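Local coordinates for xylulose kinase (Escherichia coli, PDB 2ITM), which phosphorylates D-xylulose to D-xylulose 5-phosphate at the expense of ATP, as a homodimeric sugar kinase of the FGGY family, at residues A[366-378]-A[463-475]. Numbering follows the deposited sequence.
Sequences LEGVGYALADGMD and AAYQPRRETFRRL
With CG anti to the backbone N (chi1 172°), Phe472 swings its ring against Tyr371, whose own CG lies anti to the carbonyl carbon (chi1 -63°); the CB of Tyr371 points at helix 463-475. Tyr371 CB sits 3.6 Å from the centroid of the Phe472 ring, almost on its normal, a CH-pi contact over the face. Phe472 CE1 lies 3.8 Å from Gly368 O, so the ring rests on the helix backbone there, and Ala372 offers just a methyl to CZ. Were Phe472 replaced by alanine, Tyr371 CB would probably lose its aromatic cover and a gap would open beside Gly368 and Ala372.

Tyr371 is also a knob, its ring lying among Tyr465, Arg468, Arg469 and Phe472. Its long ring carries OH past Arg468 CB to a water 2.8 Å away, while CE1 packs 3.7 Å from Tyr465 CD2. The Tyr465 hydroxyl donates to Glu367 OE2 (3.1 Å) on the anti side of the carboxylate, which is also salt-bridged to Arg363.

On the other flank, Arg469 lays its guanidinium over the methyl of Ala374, small enough to allow this. Its NH2 forms a salt bridge with Asp378 OD2 at 2.8 Å, and NH1 a longer one with Asp375 OD1. That same oxygen takes a hydrogen bond from Arg473 NH1 (3.1 Å) through its syn lone pair, so one carboxylate probably offsets two neighbouring arginines.

The segments 366-378 and 463-475 cross nearly at right angles (-84°), joining helix 358-381 of the C-terminal FGGY domain to the chain's last helix, 459-479. Helix 400-410 packs on Tyr371 and Tyr465 through Ile409, and strand 328-333 meets Phe472 through Leu330 and Pro331.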
# COMPACT_ATOMS: atom_id res chain seq x y z
N LEU A 366 1.69 -9.45 12.89
CA LEU A 366 1.88 -10.69 13.63
C LEU A 366 0.87 -11.74 13.21
O LEU A 366 1.21 -12.88 12.97
CB LEU A 366 1.79 -10.43 15.13
CG LEU A 366 2.85 -9.52 15.75
CD1 LEU A 366 2.78 -9.54 17.26
CD2 LEU A 366 4.21 -9.90 15.27
N GLU A 367 -0.39 -11.34 13.14
CA GLU A 367 -1.46 -12.27 12.87
C GLU A 367 -1.39 -12.78 11.44
O GLU A 367 -1.60 -13.95 11.19
CB GLU A 367 -2.81 -11.64 13.18
CG GLU A 367 -3.03 -11.38 14.66
CD GLU A 367 -4.39 -10.81 14.99
OE1 GLU A 367 -4.90 -9.97 14.24
OE2 GLU A 367 -4.93 -11.19 16.04
N GLY A 368 -1.08 -11.89 10.51
CA GLY A 368 -0.98 -12.26 9.10
C GLY A 368 0.19 -13.14 8.74
O GLY A 368 0.06 -14.10 8.00
N VAL A 369 1.36 -12.80 9.26
CA VAL A 369 2.48 -13.70 9.18
C VAL A 369 2.13 -15.04 9.81
O VAL A 369 2.39 -16.08 9.24
CB VAL A 369 3.74 -13.11 9.82
CG1 VAL A 369 4.85 -14.13 9.81
CG2 VAL A 369 4.17 -11.86 9.10
N GLY A 370 1.54 -15.00 10.99
CA GLY A 370 1.00 -16.18 11.62
C GLY A 370 0.11 -17.01 10.72
O GLY A 370 0.29 -18.20 10.60
N TYR A 371 -0.86 -16.36 10.09
CA TYR A 371 -1.81 -17.03 9.22
C TYR A 371 -1.12 -17.73 8.05
O TYR A 371 -1.43 -18.86 7.73
CB TYR A 371 -2.87 -16.06 8.71
CG TYR A 371 -3.76 -15.43 9.75
CD1 TYR A 371 -4.12 -16.10 10.90
CD2 TYR A 371 -4.24 -14.16 9.57
CE1 TYR A 371 -4.92 -15.52 11.84
CE2 TYR A 371 -5.04 -13.56 10.50
CZ TYR A 371 -5.38 -14.24 11.64
OH TYR A 371 -6.18 -13.62 12.54
N ALA A 372 -0.19 -17.01 7.43
CA ALA A 372 0.65 -17.54 6.37
C ALA A 372 1.43 -18.79 6.78
O ALA A 372 1.38 -19.81 6.11
CB ALA A 372 1.58 -16.47 5.86
N LEU A 373 2.14 -18.70 7.89
CA LEU A 373 2.94 -19.79 8.39
C LEU A 373 2.13 -21.05 8.69
O LEU A 373 2.57 -22.14 8.40
CB LEU A 373 3.73 -19.36 9.63
CG LEU A 373 4.82 -18.29 9.43
CD1 LEU A 373 5.43 -17.87 10.73
CD2 LEU A 373 5.87 -18.73 8.44
N ALA A 374 0.95 -20.87 9.26
CA ALA A 374 0.07 -21.98 9.59
C ALA A 374 -0.44 -22.70 8.36
O ALA A 374 -0.48 -23.92 8.32
CB ALA A 374 -1.07 -21.51 10.44
N ASP A 375 -0.84 -21.94 7.35
CA ASP A 375 -1.27 -22.49 6.08
C ASP A 375 -0.11 -23.24 5.45
O ASP A 375 -0.29 -24.29 4.85
CB ASP A 375 -1.74 -21.38 5.14
CG ASP A 375 -3.18 -20.97 5.38
OD1 ASP A 375 -3.95 -21.77 5.95
OD2 ASP A 375 -3.61 -19.88 5.02
N GLY A 376 1.08 -22.67 5.58
CA GLY A 376 2.29 -23.27 5.06
C GLY A 376 2.55 -24.64 5.64
O GLY A 376 2.81 -25.61 4.92
N MET A 377 2.47 -24.74 6.95
CA MET A 377 2.60 -26.03 7.60
C MET A 377 1.48 -27.01 7.23
O MET A 377 1.77 -28.17 6.97
CB MET A 377 2.72 -25.86 9.12
CG MET A 377 3.99 -25.15 9.54
SD MET A 377 4.38 -25.27 11.28
CE MET A 377 3.16 -24.19 11.97
N ASP A 378 0.24 -26.54 7.19
CA ASP A 378 -0.89 -27.37 6.80
C ASP A 378 -0.67 -28.07 5.45
O ASP A 378 -0.95 -29.23 5.30
CB ASP A 378 -2.16 -26.53 6.74
CG ASP A 378 -2.71 -26.19 8.12
OD1 ASP A 378 -2.27 -26.78 9.10
OD2 ASP A 378 -3.58 -25.33 8.29
N ALA A 463 -10.20 -21.40 18.41
CA ALA A 463 -11.52 -21.29 17.82
C ALA A 463 -11.80 -19.91 17.28
O ALA A 463 -12.43 -19.76 16.25
CB ALA A 463 -12.58 -21.69 18.81
N ALA A 464 -11.31 -18.90 17.99
CA ALA A 464 -11.47 -17.52 17.57
C ALA A 464 -10.68 -17.21 16.31
O ALA A 464 -11.03 -16.32 15.55
CB ALA A 464 -11.06 -16.59 18.68
N TYR A 465 -9.60 -17.94 16.11
CA TYR A 465 -8.72 -17.65 15.00
C TYR A 465 -9.23 -18.28 13.71
O TYR A 465 -8.92 -17.82 12.64
CB TYR A 465 -7.28 -18.03 15.32
CG TYR A 465 -6.47 -16.91 15.91
CD1 TYR A 465 -5.83 -17.06 17.12
CD2 TYR A 465 -6.34 -15.70 15.26
CE1 TYR A 465 -5.09 -16.05 17.67
CE2 TYR A 465 -5.59 -14.67 15.79
CZ TYR A 465 -4.97 -14.85 17.00
OH TYR A 465 -4.23 -13.84 17.54
N GLN A 466 -10.02 -19.34 13.83
CA GLN A 466 -10.32 -20.15 12.67
C GLN A 466 -11.04 -19.39 11.56
O GLN A 466 -10.65 -19.48 10.41
CB GLN A 466 -11.04 -21.43 13.04
CG GLN A 466 -10.16 -22.48 13.67
CD GLN A 466 -9.22 -23.11 12.69
OE1 GLN A 466 -9.64 -23.83 11.78
NE2 GLN A 466 -7.93 -22.87 12.87
N PRO A 467 -12.07 -18.63 11.89
CA PRO A 467 -12.74 -17.80 10.90
C PRO A 467 -11.86 -16.71 10.31
O PRO A 467 -12.06 -16.32 9.18
CB PRO A 467 -13.91 -17.18 11.66
CG PRO A 467 -13.65 -17.42 13.09
CD PRO A 467 -12.75 -18.58 13.19
N ARG A 468 -10.89 -16.23 11.08
CA ARG A 468 -9.92 -15.29 10.55
C ARG A 468 -8.97 -15.91 9.52
O ARG A 468 -8.62 -15.28 8.54
CB ARG A 468 -9.14 -14.63 11.68
CG ARG A 468 -10.00 -13.79 12.59
CD ARG A 468 -9.31 -13.29 13.83
NE ARG A 468 -9.67 -11.92 14.14
CZ ARG A 468 -10.71 -11.59 14.87
NH1 ARG A 468 -11.46 -12.55 15.37
NH2 ARG A 468 -11.00 -10.33 15.12
N ARG A 469 -8.57 -17.15 9.77
CA ARG A 469 -7.76 -17.94 8.85
C ARG A 469 -8.49 -18.14 7.53
O ARG A 469 -7.91 -17.99 6.47
CB ARG A 469 -7.42 -19.31 9.46
CG ARG A 469 -6.14 -19.36 10.28
CD ARG A 469 -6.04 -20.51 11.24
NE ARG A 469 -5.35 -21.68 10.70
CZ ARG A 469 -4.51 -21.66 9.71
NH1 ARG A 469 -4.23 -20.52 9.11
NH2 ARG A 469 -3.94 -22.77 9.29
N GLU A 470 -9.76 -18.49 7.63
CA GLU A 470 -10.65 -18.62 6.48
C GLU A 470 -10.72 -17.32 5.71
O GLU A 470 -10.66 -17.30 4.51
CB GLU A 470 -12.02 -18.99 6.99
CG GLU A 470 -12.99 -19.51 5.96
CD GLU A 470 -14.32 -19.88 6.59
OE1 GLU A 470 -14.31 -20.52 7.66
OE2 GLU A 470 -15.36 -19.52 6.02
N THR A 471 -10.86 -16.23 6.43
CA THR A 471 -10.96 -14.93 5.81
C THR A 471 -9.65 -14.53 5.13
O THR A 471 -9.64 -14.12 3.98
CB THR A 471 -11.43 -13.88 6.82
OG1 THR A 471 -12.82 -14.05 7.07
CG2 THR A 471 -11.37 -12.51 6.21
N PHE A 472 -8.56 -14.67 5.86
CA PHE A 472 -7.21 -14.54 5.31
C PHE A 472 -6.98 -15.30 4.00
O PHE A 472 -6.53 -14.73 3.06
CB PHE A 472 -6.17 -14.92 6.36
CG PHE A 472 -4.76 -15.00 5.83
CD1 PHE A 472 -3.96 -13.89 5.81
CD2 PHE A 472 -4.25 -16.18 5.37
CE1 PHE A 472 -2.69 -13.96 5.32
CE2 PHE A 472 -2.98 -16.25 4.88
CZ PHE A 472 -2.20 -15.15 4.86
N ARG A 473 -7.27 -16.59 4.00
CA ARG A 473 -7.11 -17.42 2.84
C ARG A 473 -7.91 -16.92 1.65
O ARG A 473 -7.44 -16.96 0.53
CB ARG A 473 -7.49 -18.86 3.13
CG ARG A 473 -6.42 -19.63 3.84
CD ARG A 473 -6.68 -21.09 4.01
NE ARG A 473 -7.94 -21.37 4.68
CZ ARG A 473 -8.05 -21.70 5.95
NH1 ARG A 473 -6.99 -21.79 6.71
NH2 ARG A 473 -9.24 -21.93 6.45
N ARG A 474 -9.14 -16.49 1.90
CA ARG A 474 -10.00 -15.90 0.89
C ARG A 474 -9.37 -14.67 0.27
O ARG A 474 -9.23 -14.57 -0.93
CB ARG A 474 -11.35 -15.52 1.52
CG ARG A 474 -12.52 -15.46 0.57
CD ARG A 474 -13.52 -14.33 0.84
NE ARG A 474 -13.84 -14.15 2.25
CZ ARG A 474 -14.20 -15.13 3.07
NH1 ARG A 474 -14.28 -16.38 2.62
NH2 ARG A 474 -14.47 -14.88 4.31
N LEU A 475 -8.98 -13.73 1.12
CA LEU A 475 -8.34 -12.52 0.68
C LEU A 475 -7.02 -12.77 -0.03
O LEU A 475 -6.76 -12.20 -1.07
CB LEU A 475 -8.14 -11.56 1.85
CG LEU A 475 -9.33 -10.83 2.48
CD1 LEU A 475 -8.87 -9.91 3.57
CD2 LEU A 475 -10.13 -10.07 1.46
O HOH W 1 -7.40 -11.16 11.92
O HOH W 2 -3.72 -25.58 11.27